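Local coordinates for acyl-CoA dehydrogenase domain protein Tcur3483 (Thermomonospora curvata, PDB 6WY9) that binds an FAD cofactor and probably oxidises CH-CH groups of its substrates, as other members of the acyl-CoA dehydrogenase family do, at residues M393-T396 against G400-R403; E92-F97 against E261-A266; K81-Q86 against T118-G123. One frame throughout, in Å; residues are numbered along the deposited sequence. Where two conformers were deposited one is given.

Contact 1: M393-T396 against G400-R403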
loop_
_atom_site.group_PDB
_atom_site.type_symbol
_atom_site.label_atom_id
_atom_site.label_comp_id
_atom_site.label_asym_id
_atom_site.label_seq_id
_atom_site.Cartn_x
_atom_site.Cartn_y
_atom_site.Cartn_z
ATOM N N MET A 393 11.428 14.445 -9.560
ATOM C CA MET A 393 11.912 14.556 -10.928
ATOM C C MET A 393 10.943 13.892 -11.902
ATOM O O MET A 393 10.750 14.394 -13.011
ATOM C CB MET A 393 13.301 13.925 -11.041
ATOM C CG MET A 393 14.418 14.753 -10.455
ATOM S SD MET A 393 15.994 13.853 -10.378
ATOM C CE MET A 393 16.928 15.251 -9.704
ATOM N N VAL A 394 10.364 12.740 -11.522
ATOM C CA VAL A 394 9.320 12.120 -12.359
ATOM C C VAL A 394 8.213 13.124 -12.648
ATOM O O VAL A 394 7.784 13.284 -13.800
ATOM C CB VAL A 394 8.762 10.837 -11.706
ATOM C CG1 VAL A 394 7.452 10.319 -12.476
ATOM C CG2 VAL A 394 9.836 9.740 -11.673
ATOM N N ALA A 395 7.755 13.840 -11.613
ATOM C CA ALA A 395 6.687 14.820 -11.805
ATOM C C ALA A 395 7.145 15.994 -12.654
ATOM O O ALA A 395 6.421 16.423 -13.569
ATOM C CB ALA A 395 6.159 15.321 -10.445
ATOM N N THR A 396 8.311 16.581 -12.334
ATOM C CA THR A 396 8.717 17.769 -13.069
ATOM C C THR A 396 9.217 17.395 -14.462
ATOM O O THR A 396 8.789 17.992 -15.458
ATOM C CB THR A 396 9.773 18.581 -12.277
ATOM O OG1 THR A 396 10.935 17.766 -12.062
ATOM C CG2 THR A 396 9.205 18.972 -10.892
ATOM N N GLY A 400 5.911 17.542 -16.561
ATOM C CA GLY A 400 5.967 18.994 -16.751
ATOM C C GLY A 400 5.471 19.780 -15.557
ATOM O O GLY A 400 5.107 20.934 -15.703
ATOM N N MET A 401 5.423 19.179 -14.368
ATOM C CA MET A 401 4.885 19.892 -13.221
ATOM C C MET A 401 5.829 21.027 -12.816
ATOM O O MET A 401 7.050 20.871 -12.875
ATOM C CB MET A 401 4.651 18.945 -12.030
ATOM C CG MET A 401 3.711 17.748 -12.304
ATOM S SD MET A 401 2.204 18.144 -13.322
ATOM C CE MET A 401 1.480 19.076 -11.977
ATOM N N PRO A 402 5.292 22.184 -12.433
ATOM C CA PRO A 402 6.137 23.287 -11.954
ATOM C C PRO A 402 6.800 22.947 -10.631
ATOM O O PRO A 402 6.296 22.150 -9.844
ATOM C CB PRO A 402 5.145 24.443 -11.786
ATOM C CG PRO A 402 3.832 23.763 -11.521
ATOM C CD PRO A 402 3.856 22.425 -12.231
ATOM N N ARG A 403 7.963 23.551 -10.403
ATOM C CA ARG A 403 8.646 23.523 -9.114
ATOM C C ARG A 403 8.342 24.782 -8.301
ATOM O O ARG A 403 7.965 25.836 -8.838
ATOM C CB ARG A 403 10.167 23.407 -9.287
ATOM C CG ARG A 403 10.622 22.341 -10.261
ATOM C CD ARG A 403 11.583 22.897 -11.333
ATOM N NE ARG A 403 12.760 23.557 -10.763
ATOM C CZ ARG A 403 12.965 24.876 -10.754
ATOM N NH1 ARG A 403 12.074 25.700 -11.295
ATOM N NH2 ARG A 403 14.067 25.375 -10.206
#
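A395 meets the returning chain through both its carbonyl and its methyl group. Its O accepts the backbone N-H of M401 at 3.0 Å (A395 O to M401 N) in a nearly straight bond, 166° at the hydrogen, with the donor tilted 33° from the carbonyl plane. The start of the M401 side chain lies against the same oxygen, M401 CG being 3.3 Å from A395 O. A395 CB touches M401 CG as well, at 3.9 Å, before bends at chi2 and chi3 lead the sulfur end of M401 away. This is a helix C-terminus closed by a glycine: G400, with a positive phi, is where the chain leaves helix 387-399, after a wider, pi-type turn at 394-396. T396 follows. Its O takes a weak bond from G400 N at 3.1 Å, and its CA-H points at the carbonyl of M401. With chi1 at 61° the hydroxyl is turned back over its own helix, where T396 OG1 bonds to D392 O, which leaves the methyl on the side of the returning chain. There T396 CG2 lies 3.5 Å from M401 O and 3.7 Å from R403 CG, the poorly ordered arginine crossing it at about a right angle. Another protein chain of the tetramer packs on V394, A395, M401 and P402.

Contact 2: E92-F97 against E261-A266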
loop_
_atom_site.group_PDB
_atom_site.type_symbol
_atom_site.label_atom_id
_atom_site.label_comp_id
_atom_site.label_asym_id
_atom_site.label_seq_id
_atom_site.Cartn_x
_atom_site.Cartn_y
_atom_site.Cartn_z
ATOM N N GLU A 92 24.226 -10.759 -22.825
ATOM C CA GLU A 92 25.383 -11.472 -22.283
ATOM C C GLU A 92 25.902 -10.808 -21.006
ATOM O O GLU A 92 26.264 -11.494 -20.035
ATOM C CB GLU A 92 26.496 -11.555 -23.335
ATOM C CG GLU A 92 26.147 -12.342 -24.609
ATOM C CD GLU A 92 27.184 -12.162 -25.728
ATOM O OE1 GLU A 92 27.195 -11.107 -26.399
ATOM O OE2 GLU A 92 27.999 -13.078 -25.943
ATOM N N GLN A 93 25.955 -9.469 -20.989
ATOM C CA GLN A 93 26.400 -8.766 -19.794
ATOM C C GLN A 93 25.545 -9.131 -18.589
ATOM O O GLN A 93 26.059 -9.291 -17.472
ATOM C CB GLN A 93 26.386 -7.243 -20.035
ATOM C CG GLN A 93 27.202 -6.805 -21.245
ATOM C CD GLN A 93 27.249 -5.291 -21.445
ATOM O OE1 GLN A 93 27.986 -4.795 -22.300
ATOM N NE2 GLN A 93 26.466 -4.552 -20.657
ATOM N N TYR A 94 24.231 -9.259 -18.784
ATOM C CA TYR A 94 23.376 -9.550 -17.633
ATOM C C TYR A 94 23.574 -10.977 -17.153
ATOM O O TYR A 94 23.529 -11.238 -15.940
ATOM C CB TYR A 94 21.903 -9.296 -17.967
ATOM C CG TYR A 94 21.492 -7.885 -17.638
ATOM C CD1 TYR A 94 22.118 -7.194 -16.603
ATOM C CD2 TYR A 94 20.513 -7.223 -18.376
ATOM C CE1 TYR A 94 21.774 -5.872 -16.294
ATOM C CE2 TYR A 94 20.155 -5.904 -18.075
ATOM C CZ TYR A 94 20.792 -5.240 -17.036
ATOM O OH TYR A 94 20.444 -3.951 -16.711
ATOM N N VAL A 95 23.799 -11.912 -18.084
ATOM C CA VAL A 95 24.102 -13.281 -17.662
ATOM C C VAL A 95 25.331 -13.276 -16.768
ATOM O O VAL A 95 25.340 -13.889 -15.698
ATOM C CB VAL A 95 24.291 -14.217 -18.871
ATOM C CG1 VAL A 95 24.555 -15.642 -18.380
ATOM C CG2 VAL A 95 23.071 -14.214 -19.800
ATOM N N LEU A 96 26.376 -12.546 -17.175
ATOM C CA LEU A 96 27.579 -12.432 -16.353
ATOM C C LEU A 96 27.262 -11.890 -14.951
ATOM O O LEU A 96 27.598 -12.518 -13.936
ATOM C CB LEU A 96 28.606 -11.569 -17.077
ATOM C CG LEU A 96 29.866 -11.201 -16.270
ATOM C CD1 LEU A 96 30.546 -12.421 -15.706
ATOM C CD2 LEU A 96 30.845 -10.410 -17.153
ATOM N N PHE A 97 26.581 -10.744 -14.867
ATOM C CA PHE A 97 26.248 -10.194 -13.544
ATOM C C PHE A 97 25.386 -11.155 -12.730
ATOM O O PHE A 97 25.560 -11.282 -11.507
ATOM C CB PHE A 97 25.537 -8.847 -13.689
ATOM C CG PHE A 97 26.355 -7.810 -14.406
ATOM C CD1 PHE A 97 27.742 -7.861 -14.383
ATOM C CD2 PHE A 97 25.743 -6.778 -15.115
ATOM C CE1 PHE A 97 28.513 -6.892 -15.059
ATOM C CE2 PHE A 97 26.510 -5.822 -15.793
ATOM C CZ PHE A 97 27.892 -5.884 -15.755
ATOM N N GLU A 261 25.201 3.900 -12.625
ATOM C CA GLU A 261 24.986 3.230 -11.358
ATOM C C GLU A 261 23.593 2.640 -11.254
ATOM O O GLU A 261 23.080 2.445 -10.153
ATOM C CB GLU A 261 25.247 4.198 -10.203
ATOM C CG GLU A 261 26.143 3.615 -9.142
ATOM C CD GLU A 261 26.281 4.511 -7.941
ATOM O OE1 GLU A 261 27.202 5.364 -7.909
ATOM O OE2 GLU A 261 25.459 4.357 -7.017
ATOM N N ARG A 262 22.943 2.370 -12.380
ATOM C CA ARG A 262 21.687 1.641 -12.348
ATOM C C ARG A 262 21.812 0.240 -12.907
ATOM O O ARG A 262 21.004 -0.619 -12.542
ATOM C CB ARG A 262 20.592 2.394 -13.118
ATOM C CG ARG A 262 20.340 3.816 -12.603
ATOM C CD ARG A 262 20.004 3.878 -11.091
ATOM N NE ARG A 262 20.365 5.166 -10.468
ATOM C CZ ARG A 262 19.743 6.331 -10.693
ATOM N NH1 ARG A 262 20.140 7.450 -10.071
ATOM N NH2 ARG A 262 18.737 6.396 -11.560
ATOM N N ILE A 263 22.804 -0.004 -13.776
ATOM C CA ILE A 263 23.071 -1.352 -14.282
ATOM C C ILE A 263 23.366 -2.316 -13.137
ATOM O O ILE A 263 23.132 -3.529 -13.253
ATOM C CB ILE A 263 24.233 -1.349 -15.289
ATOM C CG1 ILE A 263 24.253 -0.066 -16.130
ATOM C CG2 ILE A 263 24.154 -2.593 -16.136
ATOM C CD1 ILE A 263 22.965 0.228 -16.873
ATOM N N GLY A 264 23.929 -1.802 -12.038
ATOM C CA GLY A 264 24.081 -2.613 -10.841
ATOM C C GLY A 264 22.749 -2.935 -10.184
ATOM O O GLY A 264 22.512 -4.084 -9.796
ATOM N N LEU A 265 21.858 -1.936 -10.048
ATOM C CA LEU A 265 20.578 -2.211 -9.405
ATOM C C LEU A 265 19.727 -3.168 -10.251
ATOM O O LEU A 265 18.974 -3.971 -9.703
ATOM C CB LEU A 265 19.857 -0.883 -9.093
ATOM C CG LEU A 265 20.734 0.165 -8.364
ATOM C CD1 LEU A 265 19.916 1.283 -7.774
ATOM C CD2 LEU A 265 21.522 -0.450 -7.256
ATOM N N ALA A 266 19.875 -3.135 -11.570
ATOM C CA ALA A 266 19.281 -4.164 -12.408
ATOM C C ALA A 266 19.775 -5.563 -12.036
ATOM O O ALA A 266 18.976 -6.501 -11.890
ATOM C CB ALA A 266 19.590 -3.878 -13.863
#
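Y94 and F97, one turn apart on helix 90-103, face I263 and A266 at the start of helix 263-286, and the join is carried by methyl groups against rings. It is tightest at the end of the Y94 ring. The methyl of A266 approaches it obliquely, with A266 CB 3.7 Å from Y94 CZ; the separation of 3.0 Å modelled between A266 CB and Y94 OH is very short and its exact value is doubtful. On I263 the CG2 branch does the touching: it lies trans to the backbone N, which sends it across to the aromatic pair, 4.1 Å from Y94 CE1 and 4.0 Å from F97 CE2. The F97 side is looser, touching I263 CG2 through CE2 alone, the methyl coming in obliquely. Within its own helix, the F97 ring has Q93 O 3.4 Å above one face, offset toward the rim; F107 meets it edge-to-face. R262 and L265 turn away from this join to helix 326-350, while E261 takes no part in it and binds a glycerol, probably from the crystallisation liquor. Helix 292-321 adjoins the contact, T316 and V319 touching I263, and N312 touching A266. Replacing Y94 by an alanine is likely to open a gap beside A266 and leave I263 CG2 with only F97 across this join. Because no hydrogen bond or salt bridge links the two segments, the N-terminal and C-terminal helical regions of this acyl-CoA dehydrogenase fold meet here by shape and apolar packing.

Contact 3: K81-Q86 against T118-G123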
loop_
_atom_site.group_PDB
_atom_site.type_symbol
_atom_site.label_atom_id
_atom_site.label_comp_id
_atom_site.label_asym_id
_atom_site.label_seq_id
_atom_site.Cartn_x
_atom_site.Cartn_y
_atom_site.Cartn_z
ATOM N N LYS A 81 35.448 -2.785 -27.644
ATOM C CA LYS A 81 36.772 -3.303 -27.978
ATOM C C LYS A 81 37.767 -2.186 -28.292
ATOM O O LYS A 81 38.978 -2.413 -28.228
ATOM C CB LYS A 81 36.684 -4.294 -29.133
ATOM C CG LYS A 81 37.944 -5.130 -29.284
ATOM C CD LYS A 81 37.631 -6.558 -29.685
ATOM C CE LYS A 81 38.822 -7.167 -30.409
ATOM N NZ LYS A 81 38.478 -8.461 -31.047
ATOM N N GLU A 82 37.285 -0.985 -28.614
ATOM C CA GLU A 82 38.174 0.169 -28.752
ATOM C C GLU A 82 39.005 0.378 -27.494
ATOM O O GLU A 82 40.167 0.791 -27.566
ATOM C CB GLU A 82 37.359 1.432 -29.058
ATOM C CG GLU A 82 36.355 1.299 -30.217
ATOM C CD GLU A 82 35.198 0.326 -29.925
ATOM O OE1 GLU A 82 35.456 -0.867 -29.646
ATOM O OE2 GLU A 82 34.024 0.757 -29.965
ATOM N N TYR A 83 38.432 0.089 -26.331
ATOM C CA TYR A 83 39.137 0.282 -25.076
ATOM C C TYR A 83 39.585 -1.038 -24.473
ATOM O O TYR A 83 39.814 -1.120 -23.263
ATOM C CB TYR A 83 38.263 1.064 -24.103
ATOM C CG TYR A 83 37.951 2.480 -24.541
ATOM C CD1 TYR A 83 38.858 3.503 -24.348
ATOM C CD2 TYR A 83 36.724 2.793 -25.101
ATOM C CE1 TYR A 83 38.551 4.807 -24.716
ATOM C CE2 TYR A 83 36.414 4.069 -25.469
ATOM C CZ TYR A 83 37.321 5.073 -25.276
ATOM O OH TYR A 83 36.975 6.341 -25.655
ATOM N N GLY A 84 39.704 -2.073 -25.300
ATOM C CA GLY A 84 40.224 -3.357 -24.884
ATOM C C GLY A 84 39.200 -4.350 -24.408
ATOM O O GLY A 84 39.585 -5.414 -23.912
ATOM N N GLY A 85 37.913 -4.046 -24.527
ATOM C CA GLY A 85 36.892 -4.960 -24.048
ATOM C C GLY A 85 36.390 -5.883 -25.147
ATOM O O GLY A 85 36.763 -5.752 -26.321
ATOM N N GLN A 86 35.520 -6.818 -24.751
ATOM C CA GLN A 86 34.960 -7.749 -25.723
ATOM C C GLN A 86 33.759 -7.183 -26.486
ATOM O O GLN A 86 33.386 -7.742 -27.521
ATOM C CB GLN A 86 34.583 -9.063 -25.039
ATOM C CG GLN A 86 35.757 -9.795 -24.390
ATOM C CD GLN A 86 35.408 -11.234 -24.019
ATOM O OE1 GLN A 86 34.714 -11.932 -24.768
ATOM N NE2 GLN A 86 35.880 -11.683 -22.857
ATOM N N THR A 118 32.592 6.497 -17.659
ATOM C CA THR A 118 32.622 7.948 -17.613
ATOM C C THR A 118 33.994 8.473 -18.035
ATOM O O THR A 118 34.081 9.512 -18.710
ATOM C CB THR A 118 32.225 8.439 -16.214
ATOM O OG1 THR A 118 33.128 7.897 -15.249
ATOM C CG2 THR A 118 30.788 7.996 -15.853
ATOM N N LEU A 119 35.072 7.751 -17.697
ATOM C CA LEU A 119 36.395 8.128 -18.199
ATOM C C LEU A 119 36.474 8.006 -19.712
ATOM O O LEU A 119 37.113 8.833 -20.379
ATOM C CB LEU A 119 37.489 7.270 -17.567
ATOM C CG LEU A 119 37.906 7.601 -16.138
ATOM C CD1 LEU A 119 38.836 6.515 -15.584
ATOM C CD2 LEU A 119 38.582 8.972 -16.106
ATOM N N MET A 120 35.885 6.950 -20.276
ATOM C CA MET A 120 35.963 6.800 -21.727
ATOM C C MET A 120 35.330 7.998 -22.426
ATOM O O MET A 120 35.702 8.335 -23.554
ATOM C CB MET A 120 35.299 5.486 -22.174
ATOM C CG MET A 120 35.809 4.233 -21.456
ATOM S SD MET A 120 34.951 2.688 -21.900
ATOM C CE MET A 120 33.246 3.234 -21.984
ATOM N N LYS A 121 34.395 8.664 -21.755
ATOM C CA LYS A 121 33.663 9.786 -22.320
ATOM C C LYS A 121 34.356 11.124 -22.062
ATOM O O LYS A 121 34.565 11.911 -22.991
ATOM C CB LYS A 121 32.248 9.787 -21.745
ATOM C CG LYS A 121 31.309 10.808 -22.359
ATOM C CD LYS A 121 29.952 10.786 -21.632
ATOM C CE LYS A 121 28.953 11.717 -22.311
ATOM N NZ LYS A 121 28.779 11.327 -23.721
ATOM N N TYR A 122 34.738 11.384 -20.812
ATOM C CA TYR A 122 35.239 12.688 -20.399
ATOM C C TYR A 122 36.729 12.703 -20.080
ATOM O O TYR A 122 37.250 13.745 -19.679
ATOM C CB TYR A 122 34.446 13.182 -19.177
ATOM C CG TYR A 122 32.983 13.425 -19.471
ATOM C CD1 TYR A 122 32.593 14.456 -20.316
ATOM C CD2 TYR A 122 31.990 12.618 -18.918
ATOM C CE1 TYR A 122 31.265 14.691 -20.595
ATOM C CE2 TYR A 122 30.650 12.844 -19.191
ATOM C CZ TYR A 122 30.299 13.889 -20.031
ATOM O OH TYR A 122 28.982 14.138 -20.328
ATOM N N GLY A 123 37.429 11.589 -20.233
ATOM C CA GLY A 123 38.826 11.546 -19.860
ATOM C C GLY A 123 39.726 12.077 -20.957
ATOM O O GLY A 123 39.396 12.032 -22.137
#
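A Met-aromatic contact between Y83 and M120 joins the loop that precedes helix 90-103 to the last turn of helix 109-122, at the surface of the N-terminal helical domain. The thioether chain of M120 lies along one face of the phenol ring. M120 CB is 3.7 Å from Y83 CZ, M120 CG sits 3.9 Å from the ring centroid and just 6° off the normal in a CH-pi contact, and M120 SD lies 3.7 Å from Y83 CD2. With SD anti to CA (chi2 176°), the M120 chain reaches out from its helix over the ring, CB near the hydroxyl end and SD near CD2. The sulfur is therefore displaced from the ring centre and approaches obliquely, 31° off the normal. At the hydroxyl end Y83 OH stands 3.2 Å from M120 O, and K128 NZ makes a weak hydrogen bond to each of these oxygens. L132, also on helix 125-136, touches both side chains. A methionine laid over a tyrosine face, with sulfur off-centre, is the Met-aromatic motif, here fastening a loop to a helix end.

Overall arrangement
Contact 2 lies nearest the core, its centre about 10 Å from that of the chain, against about 19 Å for contact 3 and about 27 Å for contact 1. Contacts 2 and 3 are neighbours, with centres about 18 Å apart and nearest atoms about 7 Å apart. They interlock along the sequence: 81-86, 92-97, 118-123 and 261-266 alternate between them, and 92-97 and 118-123 lie on the consecutive helices 90-103 and 109-122. Contact 1 follows both, its centre about 29 Å from contact 2 and about 34 Å from contact 3. Contacts 2 and 3 lie away from the known FAD-binding residues, whereas in contact 1 the T396 side chain is about 11 Å from the bound dihydroflavine-adenine dinucleotide, and helix 387-399 carries the FAD-binding E388.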